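Long-range contacts in acetyl-xylan esterase (Streptomyces lividans, PDB 2CC0), which removes acetyl groups from xylan as a metal-ion-dependent family 4 carbohydrate esterase, and so takes part in plant cell wall degradation: residues G30-M35 / G56-N61; V122-D127 / V151-D156; S128-N133 / D156-T161. One frame throughout, in Å; residues are numbered along the deposited sequence. Where two conformers were deposited one is given.

Contact 1 (G30-M35 / G56-N61); sequences GLRATM and GMWVAN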
# COMPACT_ATOMS: atom_id res chain seq x y z
N GLY A 30 -2.08 -25.92 -1.47
CA GLY A 30 -3.32 -25.16 -1.38
C GLY A 30 -3.09 -23.66 -1.36
O GLY A 30 -3.87 -22.91 -0.75
N LEU A 31 -2.02 -23.22 -2.01
CA LEU A 31 -1.65 -21.79 -1.99
C LEU A 31 -1.88 -21.15 -3.36
O LEU A 31 -1.64 -21.77 -4.40
CB LEU A 31 -0.18 -21.61 -1.60
CG LEU A 31 0.28 -22.08 -0.22
CD1 LEU A 31 1.80 -21.97 -0.18
CD2 LEU A 31 -0.40 -21.23 0.86
N ARG A 32 -2.32 -19.89 -3.34
CA ARG A 32 -2.43 -19.07 -4.54
C ARG A 32 -1.50 -17.88 -4.37
O ARG A 32 -1.15 -17.49 -3.24
CB ARG A 32 -3.86 -18.62 -4.78
CG ARG A 32 -4.83 -19.83 -4.91
CD ARG A 32 -6.25 -19.38 -5.05
NE ARG A 32 -6.47 -18.87 -6.40
CZ ARG A 32 -7.62 -18.37 -6.86
NH1 ARG A 32 -8.70 -18.32 -6.06
NH2 ARG A 32 -7.70 -17.93 -8.11
N ALA A 33 -1.08 -17.31 -5.50
CA ALA A 33 -0.08 -16.25 -5.44
C ALA A 33 -0.16 -15.41 -6.69
O ALA A 33 -0.82 -15.81 -7.68
CB ALA A 33 1.30 -16.86 -5.28
N THR A 34 0.50 -14.25 -6.64
CA THR A 34 0.60 -13.35 -7.77
C THR A 34 1.99 -13.43 -8.37
O THR A 34 3.00 -13.24 -7.66
CB THR A 34 0.27 -11.88 -7.37
OG1 THR A 34 -1.02 -11.85 -6.81
CG2 THR A 34 0.27 -11.00 -8.64
N MET A 35 2.04 -13.75 -9.66
CA MET A 35 3.32 -13.92 -10.40
C MET A 35 3.58 -12.63 -11.17
O MET A 35 2.84 -12.32 -12.13
CB MET A 35 3.25 -15.11 -11.37
CG MET A 35 2.48 -16.35 -10.82
SD MET A 35 3.06 -16.91 -9.20
CE MET A 35 4.44 -17.95 -9.67
N GLY A 56 -4.02 -21.54 -10.61
CA GLY A 56 -4.80 -20.69 -9.70
C GLY A 56 -4.05 -19.43 -9.31
O GLY A 56 -4.42 -18.78 -8.33
N MET A 57 -3.05 -19.05 -10.10
CA MET A 57 -2.29 -17.80 -9.80
C MET A 57 -2.89 -16.60 -10.55
O MET A 57 -3.63 -16.77 -11.52
CB MET A 57 -0.80 -17.93 -10.21
CG MET A 57 -0.11 -19.22 -9.70
SD MET A 57 -0.25 -19.40 -7.91
CE MET A 57 -0.44 -21.19 -7.71
N TRP A 58 -2.53 -15.40 -10.10
CA TRP A 58 -2.81 -14.14 -10.81
C TRP A 58 -1.50 -13.72 -11.44
O TRP A 58 -0.43 -14.01 -10.89
CB TRP A 58 -3.34 -13.07 -9.85
CG TRP A 58 -4.58 -13.57 -9.18
CD1 TRP A 58 -5.84 -13.61 -9.71
CD2 TRP A 58 -4.67 -14.17 -7.87
NE1 TRP A 58 -6.73 -14.18 -8.80
CE2 TRP A 58 -6.03 -14.53 -7.67
CE3 TRP A 58 -3.75 -14.42 -6.86
CZ2 TRP A 58 -6.49 -15.14 -6.48
CZ3 TRP A 58 -4.20 -15.03 -5.67
CH2 TRP A 58 -5.56 -15.39 -5.49
N VAL A 59 -1.59 -13.09 -12.59
CA VAL A 59 -0.38 -12.73 -13.34
C VAL A 59 -0.33 -11.20 -13.41
O VAL A 59 -1.34 -10.54 -13.73
CB VAL A 59 -0.38 -13.32 -14.77
CG1 VAL A 59 0.96 -13.00 -15.46
CG2 VAL A 59 -0.63 -14.83 -14.71
N ALA A 60 0.84 -10.65 -13.12
CA ALA A 60 1.03 -9.22 -13.04
C ALA A 60 2.29 -8.79 -13.80
O ALA A 60 3.07 -9.62 -14.26
CB ALA A 60 1.07 -8.75 -11.58
N ASN A 61 2.42 -7.47 -13.96
CA ASN A 61 3.43 -6.84 -14.85
C ASN A 61 4.69 -6.48 -14.06
O ASN A 61 4.60 -5.77 -13.05
CB ASN A 61 2.77 -5.59 -15.48
CG ASN A 61 3.62 -4.88 -16.53
OD1 ASN A 61 4.84 -4.71 -16.39
ND2 ASN A 61 2.94 -4.36 -17.57
O HOH W 1 -6.34 -17.73 -11.06
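The guanidinium of Arg32 lies against the benzo end of the Trp58 indole: Trp58 CZ2 sits over the centre of one guanidinium face, 3.4 Å from Arg32 CZ, with the two planes 27° apart. The pair lies at the N-terminal end of two parallel strands, 34-37 and 58-61, which a beta-alpha-beta crossover through helices 39-44 and 46-54 connects. A long arginine suits the spot because its chain can cover the ring and still bring nitrogens to a backbone acceptor. It bends at CD (chi3 75°), which places NE 2.8 Å from Gly56 O, a nearly straight bond (172°) lying in the guanidinium plane and meeting a carbonyl lone pair. NH2 adds a weak bond to the same oxygen and reaches Met57 O through a water. Gly56 ends helix 46-54 in a Schellman motif; its positive phi would jam a CB against the preceding carbonyl, and that CB would also crowd Arg32 NE.

Beyond this end the strands pair in parallel register. On the Trp58 side of the sheet, Thr34 OG1 approaches Trp58 CE3 at 3.7 Å, while the methyl Thr34 CG2 rests 3.8 Å from Ala60 CB. On the other side the flexible chains of Met35 and Met57 meet, Met35 CG being 3.7 Å from Met57 CB, and both pack on helix 19-28. Ala33 CB lies 4.0 Å from Met57 SD, so a larger group would press on the thioether. The buried Ala33 N, 3.3 Å from Met57 SD, has no partner in the model. Three backbone bonds secure the pairing: Trp58 N to Ala33 O, Ala60 N to Met35 O and, at 2.8 Å, Met35 N to Trp58 O.

Contact 2 (V122-D127 / V151-D156); sequences VIWDVD and VILMHD. With ACT (acetate ion), chain D.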
# COMPACT_ATOMS: atom_id res chain seq x y z
N VAL A 122 2.63 -2.06 -6.89
CA VAL A 122 2.70 -2.98 -5.76
C VAL A 122 4.16 -3.19 -5.40
O VAL A 122 4.93 -3.77 -6.17
CB VAL A 122 2.07 -4.34 -6.11
CG1 VAL A 122 2.23 -5.32 -4.94
CG2 VAL A 122 0.58 -4.16 -6.47
N ILE A 123 4.55 -2.67 -4.24
CA ILE A 123 5.87 -2.89 -3.67
C ILE A 123 5.78 -4.15 -2.81
O ILE A 123 5.39 -5.20 -3.29
CB ILE A 123 6.39 -1.62 -2.90
CG1 ILE A 123 6.13 -0.35 -3.72
CG2 ILE A 123 7.88 -1.75 -2.58
CD1 ILE A 123 6.92 -0.30 -5.08
N TRP A 124 6.09 -4.05 -1.53
CA TRP A 124 5.96 -5.20 -0.62
C TRP A 124 6.08 -4.68 0.82
O TRP A 124 6.54 -3.54 1.05
CB TRP A 124 7.01 -6.31 -0.88
CG TRP A 124 8.40 -5.79 -0.89
CD1 TRP A 124 9.21 -5.58 0.20
CD2 TRP A 124 9.15 -5.37 -2.04
NE1 TRP A 124 10.42 -5.05 -0.20
CE2 TRP A 124 10.41 -4.91 -1.57
CE3 TRP A 124 8.89 -5.33 -3.43
CZ2 TRP A 124 11.41 -4.42 -2.43
CZ3 TRP A 124 9.88 -4.82 -4.29
CH2 TRP A 124 11.13 -4.39 -3.78
N ASP A 125 5.64 -5.51 1.75
CA ASP A 125 5.79 -5.25 3.19
C ASP A 125 7.03 -5.98 3.74
O ASP A 125 7.71 -5.48 4.65
CB ASP A 125 4.52 -5.71 3.93
CG ASP A 125 3.32 -4.89 3.53
OD1 ASP A 125 3.23 -3.74 4.03
OD2 ASP A 125 2.49 -5.33 2.69
N VAL A 126 7.28 -7.18 3.23
CA VAL A 126 8.40 -7.99 3.69
C VAL A 126 9.16 -8.49 2.48
O VAL A 126 8.55 -8.94 1.49
CB VAL A 126 7.86 -9.20 4.48
CG1 VAL A 126 8.97 -10.22 4.82
CG2 VAL A 126 7.10 -8.74 5.73
N ASP A 127 10.49 -8.40 2.54
CA ASP A 127 11.36 -8.94 1.49
C ASP A 127 11.90 -10.26 2.05
O ASP A 127 12.61 -10.26 3.07
CB ASP A 127 12.48 -7.94 1.16
CG ASP A 127 13.52 -8.49 0.17
OD1 ASP A 127 13.36 -9.61 -0.34
OD2 ASP A 127 14.52 -7.77 -0.08
N VAL A 151 1.98 -8.08 2.10
CA VAL A 151 2.52 -8.65 0.85
C VAL A 151 4.00 -8.99 1.04
O VAL A 151 4.77 -8.18 1.56
CB VAL A 151 2.36 -7.62 -0.28
CG1 VAL A 151 3.07 -8.08 -1.52
CG2 VAL A 151 0.88 -7.30 -0.59
N ILE A 152 4.40 -10.19 0.61
CA ILE A 152 5.81 -10.60 0.69
C ILE A 152 6.42 -10.76 -0.71
O ILE A 152 5.79 -11.35 -1.60
CB ILE A 152 5.99 -11.92 1.51
CG1 ILE A 152 7.49 -12.27 1.61
CG2 ILE A 152 5.15 -13.07 0.91
CD1 ILE A 152 7.84 -13.23 2.74
N LEU A 153 7.63 -10.24 -0.89
CA LEU A 153 8.43 -10.42 -2.09
C LEU A 153 9.19 -11.75 -2.07
O LEU A 153 10.04 -11.99 -1.19
CB LEU A 153 9.44 -9.27 -2.22
CG LEU A 153 10.49 -9.42 -3.33
CD1 LEU A 153 9.82 -9.41 -4.73
CD2 LEU A 153 11.56 -8.33 -3.21
N MET A 154 8.88 -12.61 -3.05
CA MET A 154 9.70 -13.79 -3.31
C MET A 154 9.96 -13.83 -4.82
O MET A 154 9.41 -13.02 -5.55
CB MET A 154 8.99 -15.07 -2.84
CG MET A 154 8.89 -15.14 -1.31
SD MET A 154 8.07 -16.63 -0.76
CE MET A 154 6.39 -16.20 -1.20
N HIS A 155 10.79 -14.77 -5.25
CA HIS A 155 11.12 -14.90 -6.67
C HIS A 155 10.81 -16.28 -7.22
O HIS A 155 10.76 -17.24 -6.46
CB HIS A 155 12.58 -14.53 -6.89
CG HIS A 155 12.84 -13.07 -6.63
ND1 HIS A 155 12.92 -12.55 -5.35
CD2 HIS A 155 12.97 -12.02 -7.48
CE1 HIS A 155 13.10 -11.24 -5.43
NE2 HIS A 155 13.14 -10.90 -6.70
N ASP A 156 10.67 -16.34 -8.54
CA ASP A 156 10.30 -17.57 -9.27
C ASP A 156 11.42 -18.63 -9.27
O ASP A 156 11.13 -19.82 -9.30
CB ASP A 156 9.88 -17.12 -10.68
CG ASP A 156 9.77 -18.26 -11.70
OD1 ASP A 156 10.78 -18.51 -12.38
OD2 ASP A 156 8.66 -18.82 -11.86
C ACT D . 12.00 -6.87 -8.04
O ACT D . 12.94 -6.36 -8.70
OXT ACT D . 11.83 -8.12 -8.13
CH3 ACT D . 11.12 -6.01 -7.19
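Leu153 CD2 sits over the centre of the six-membered ring of Trp124, 3.7 Å from the centroid, in a CH-pi contact, and Leu153 CB touches the same face at Trp124 CG (3.9 Å). The two side chains run side by side; Trp124 CG stands between its backbone N and carbonyl carbon (chi1 53°), a turn that sets it against Leu153 CB. At the far end of the indole, Trp124 CZ3 is 3.4 Å from the methyl of a bound acetate, whose OXT receives a weak bond from His155 NE2. An alanine at Trp124 would probably leave Leu153 CD2 without its aromatic partner and open a gap beside the acetate methyl.

Behind this layer, strands 126-127 and 151-155 are the parallel strands of a beta-alpha-beta unit crossing through helix 136-144. Leu153 N bonds Val126 O at 2.9 Å, and Val151 O is gripped by two successive amides, Asp125 N and Val126 N. Asp125 is short enough to fold back and accept from Val151 N (Asp125 OD2, 2.9 Å, on the anti side), while its OD1 forms a salt bridge with Arg188 of the second subunit. Farther out, Asp127 OD1 rests 3.6 Å from Leu153 CD2 and is held by Gln129 N and Trp131 NE1.

Contact 3 (S128-N133 / D156-T161); sequences SQDWNN and DWPANT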
# COMPACT_ATOMS: atom_id res chain seq x y z
N SER A 128 11.56 -11.37 1.40
CA SER A 128 12.01 -12.69 1.85
C SER A 128 13.52 -12.84 1.73
O SER A 128 14.10 -13.76 2.33
CB SER A 128 11.32 -13.78 1.01
OG SER A 128 11.91 -13.85 -0.30
N GLN A 129 14.15 -11.97 0.94
CA GLN A 129 15.59 -12.06 0.62
C GLN A 129 15.99 -13.35 -0.11
O GLN A 129 17.18 -13.71 -0.14
CB GLN A 129 16.46 -11.89 1.90
CG GLN A 129 16.35 -10.47 2.44
CD GLN A 129 17.47 -9.61 1.93
OE1 GLN A 129 18.64 -9.86 2.24
NE2 GLN A 129 17.14 -8.57 1.18
N ASP A 130 15.01 -14.02 -0.72
CA ASP A 130 15.30 -15.28 -1.41
C ASP A 130 16.26 -15.08 -2.60
O ASP A 130 16.98 -16.00 -2.99
CB ASP A 130 14.02 -16.04 -1.79
CG ASP A 130 13.15 -15.30 -2.79
OD1 ASP A 130 13.33 -14.06 -3.00
OD2 ASP A 130 12.25 -16.00 -3.36
N TRP A 131 16.29 -13.86 -3.12
CA TRP A 131 17.18 -13.47 -4.23
C TRP A 131 18.61 -13.20 -3.74
O TRP A 131 19.54 -13.08 -4.55
CB TRP A 131 16.63 -12.19 -4.87
CG TRP A 131 16.57 -11.05 -3.89
CD1 TRP A 131 15.56 -10.79 -3.00
CD2 TRP A 131 17.58 -10.05 -3.67
NE1 TRP A 131 15.87 -9.68 -2.25
CE2 TRP A 131 17.11 -9.21 -2.63
CE3 TRP A 131 18.83 -9.78 -4.25
CZ2 TRP A 131 17.85 -8.11 -2.17
CZ3 TRP A 131 19.57 -8.69 -3.79
CH2 TRP A 131 19.07 -7.86 -2.76
N ASN A 132 18.76 -13.09 -2.42
CA ASN A 132 20.03 -12.70 -1.77
C ASN A 132 20.53 -13.82 -0.86
O ASN A 132 21.09 -13.55 0.22
CB ASN A 132 19.84 -11.38 -0.99
CG ASN A 132 21.18 -10.70 -0.60
OD1 ASN A 132 22.20 -10.90 -1.26
ND2 ASN A 132 21.15 -9.89 0.45
N ASN A 133 20.33 -15.06 -1.31
CA ASN A 133 20.82 -16.27 -0.63
C ASN A 133 20.18 -16.63 0.72
O ASN A 133 20.75 -17.39 1.50
CB ASN A 133 22.36 -16.28 -0.53
CG ASN A 133 23.02 -16.54 -1.88
OD1 ASN A 133 23.63 -15.64 -2.48
ND2 ASN A 133 22.89 -17.76 -2.38
N ASP A 156 10.67 -16.34 -8.54
CA ASP A 156 10.30 -17.57 -9.27
C ASP A 156 11.42 -18.63 -9.27
O ASP A 156 11.13 -19.82 -9.30
CB ASP A 156 9.88 -17.12 -10.68
CG ASP A 156 9.77 -18.26 -11.70
OD1 ASP A 156 10.78 -18.51 -12.38
OD2 ASP A 156 8.66 -18.82 -11.86
N TRP A 157 12.68 -18.19 -9.21
CA TRP A 157 13.85 -19.06 -9.45
C TRP A 157 14.58 -19.72 -8.24
O TRP A 157 15.18 -20.79 -8.42
CB TRP A 157 14.85 -18.33 -10.36
CG TRP A 157 15.32 -17.03 -9.83
CD1 TRP A 157 14.84 -15.80 -10.15
CD2 TRP A 157 16.37 -16.83 -8.87
NE1 TRP A 157 15.54 -14.83 -9.44
CE2 TRP A 157 16.48 -15.44 -8.65
CE3 TRP A 157 17.24 -17.70 -8.20
CZ2 TRP A 157 17.42 -14.89 -7.75
CZ3 TRP A 157 18.17 -17.16 -7.30
CH2 TRP A 157 18.25 -15.77 -7.09
N PRO A 158 14.60 -19.09 -7.04
CA PRO A 158 15.46 -19.71 -5.99
C PRO A 158 15.04 -21.12 -5.54
O PRO A 158 13.87 -21.39 -5.29
CB PRO A 158 15.38 -18.71 -4.81
CG PRO A 158 14.95 -17.39 -5.45
CD PRO A 158 13.98 -17.84 -6.55
N ALA A 159 16.01 -22.04 -5.46
CA ALA A 159 15.73 -23.37 -4.96
C ALA A 159 15.17 -23.39 -3.53
O ALA A 159 14.29 -24.20 -3.20
CB ALA A 159 16.98 -24.25 -5.08
N ASN A 160 15.65 -22.48 -2.68
CA ASN A 160 15.20 -22.46 -1.29
C ASN A 160 13.75 -22.00 -1.16
O ASN A 160 13.04 -22.38 -0.22
CB ASN A 160 16.11 -21.60 -0.42
CG ASN A 160 17.51 -22.15 -0.31
OD1 ASN A 160 17.78 -23.29 -0.72
ND2 ASN A 160 18.42 -21.33 0.22
N THR A 161 13.30 -21.19 -2.13
CA THR A 161 11.89 -20.80 -2.21
C THR A 161 11.00 -22.00 -2.53
O THR A 161 10.01 -22.25 -1.84
CB THR A 161 11.72 -19.64 -3.17
OG1 THR A 161 12.54 -18.55 -2.70
CG2 THR A 161 10.23 -19.18 -3.28
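Asp130 reaches across to Thr161 and Pro158. Its CB is 3.1 Å and its CG 3.3 Å from Thr161 OG1, and Pro158 CG meets Asp130 CG at 3.8 Å. At the tip, Asp130 OD2 accepts a hydrogen bond from Thr161 OG1 at 2.6 Å, taken on the anti lone pair; Thr161 OG1 is anti to its own carbonyl carbon (chi1 -58°), which points the hydroxyl at this oxygen. OD2 also accepts from His155 N. The other oxygen, Asp130 OD1, lies close to His155 ND1, consistent with the aspartate-histidine pairing found beside the metal site in family 4 esterases.

The contact brings the loop that follows strand 126-127 against the first turn of helix 159-174. Pro158 occupies the N-cap position, and its rigid ring gives a flat apolar surface: Pro158 CG packs 3.5 Å from Asp130 O. Pro158 CD lies over one face of the Trp157 ring, toward its rim. The benzo end of that indole meets the other loop obliquely, Trp157 CZ2 lying 3.8 Å from Trp131 CA. Asp130 itself is set by an ST turn: Asp130 N donates to Ser128 OG at 3.1 Å, a hydroxyl that is also bonded to Leu153 O.

How the contacts relate
From the N terminus, strand 5-12 lies in the middle of the parallel sheet, and the contacts build outward on both of its sides. Contact 1 comes first in the chain and is complete before the others begin, closing a loop of two helices and pairing strand 34-37 with strand 58-61. Contact 2 opens at 122-127 and contact 3 at 128-133; their partner segments, 151-156 and 156-161, follow in the same order, so the two cross and share Asp156. Both span helix 136-144. Contact 2 adds strand 126-127 to strand 151-155, and contact 3 ties the loop beyond it to helix 159-174. Centres of contacts 1 and 2 are about 13 Å apart.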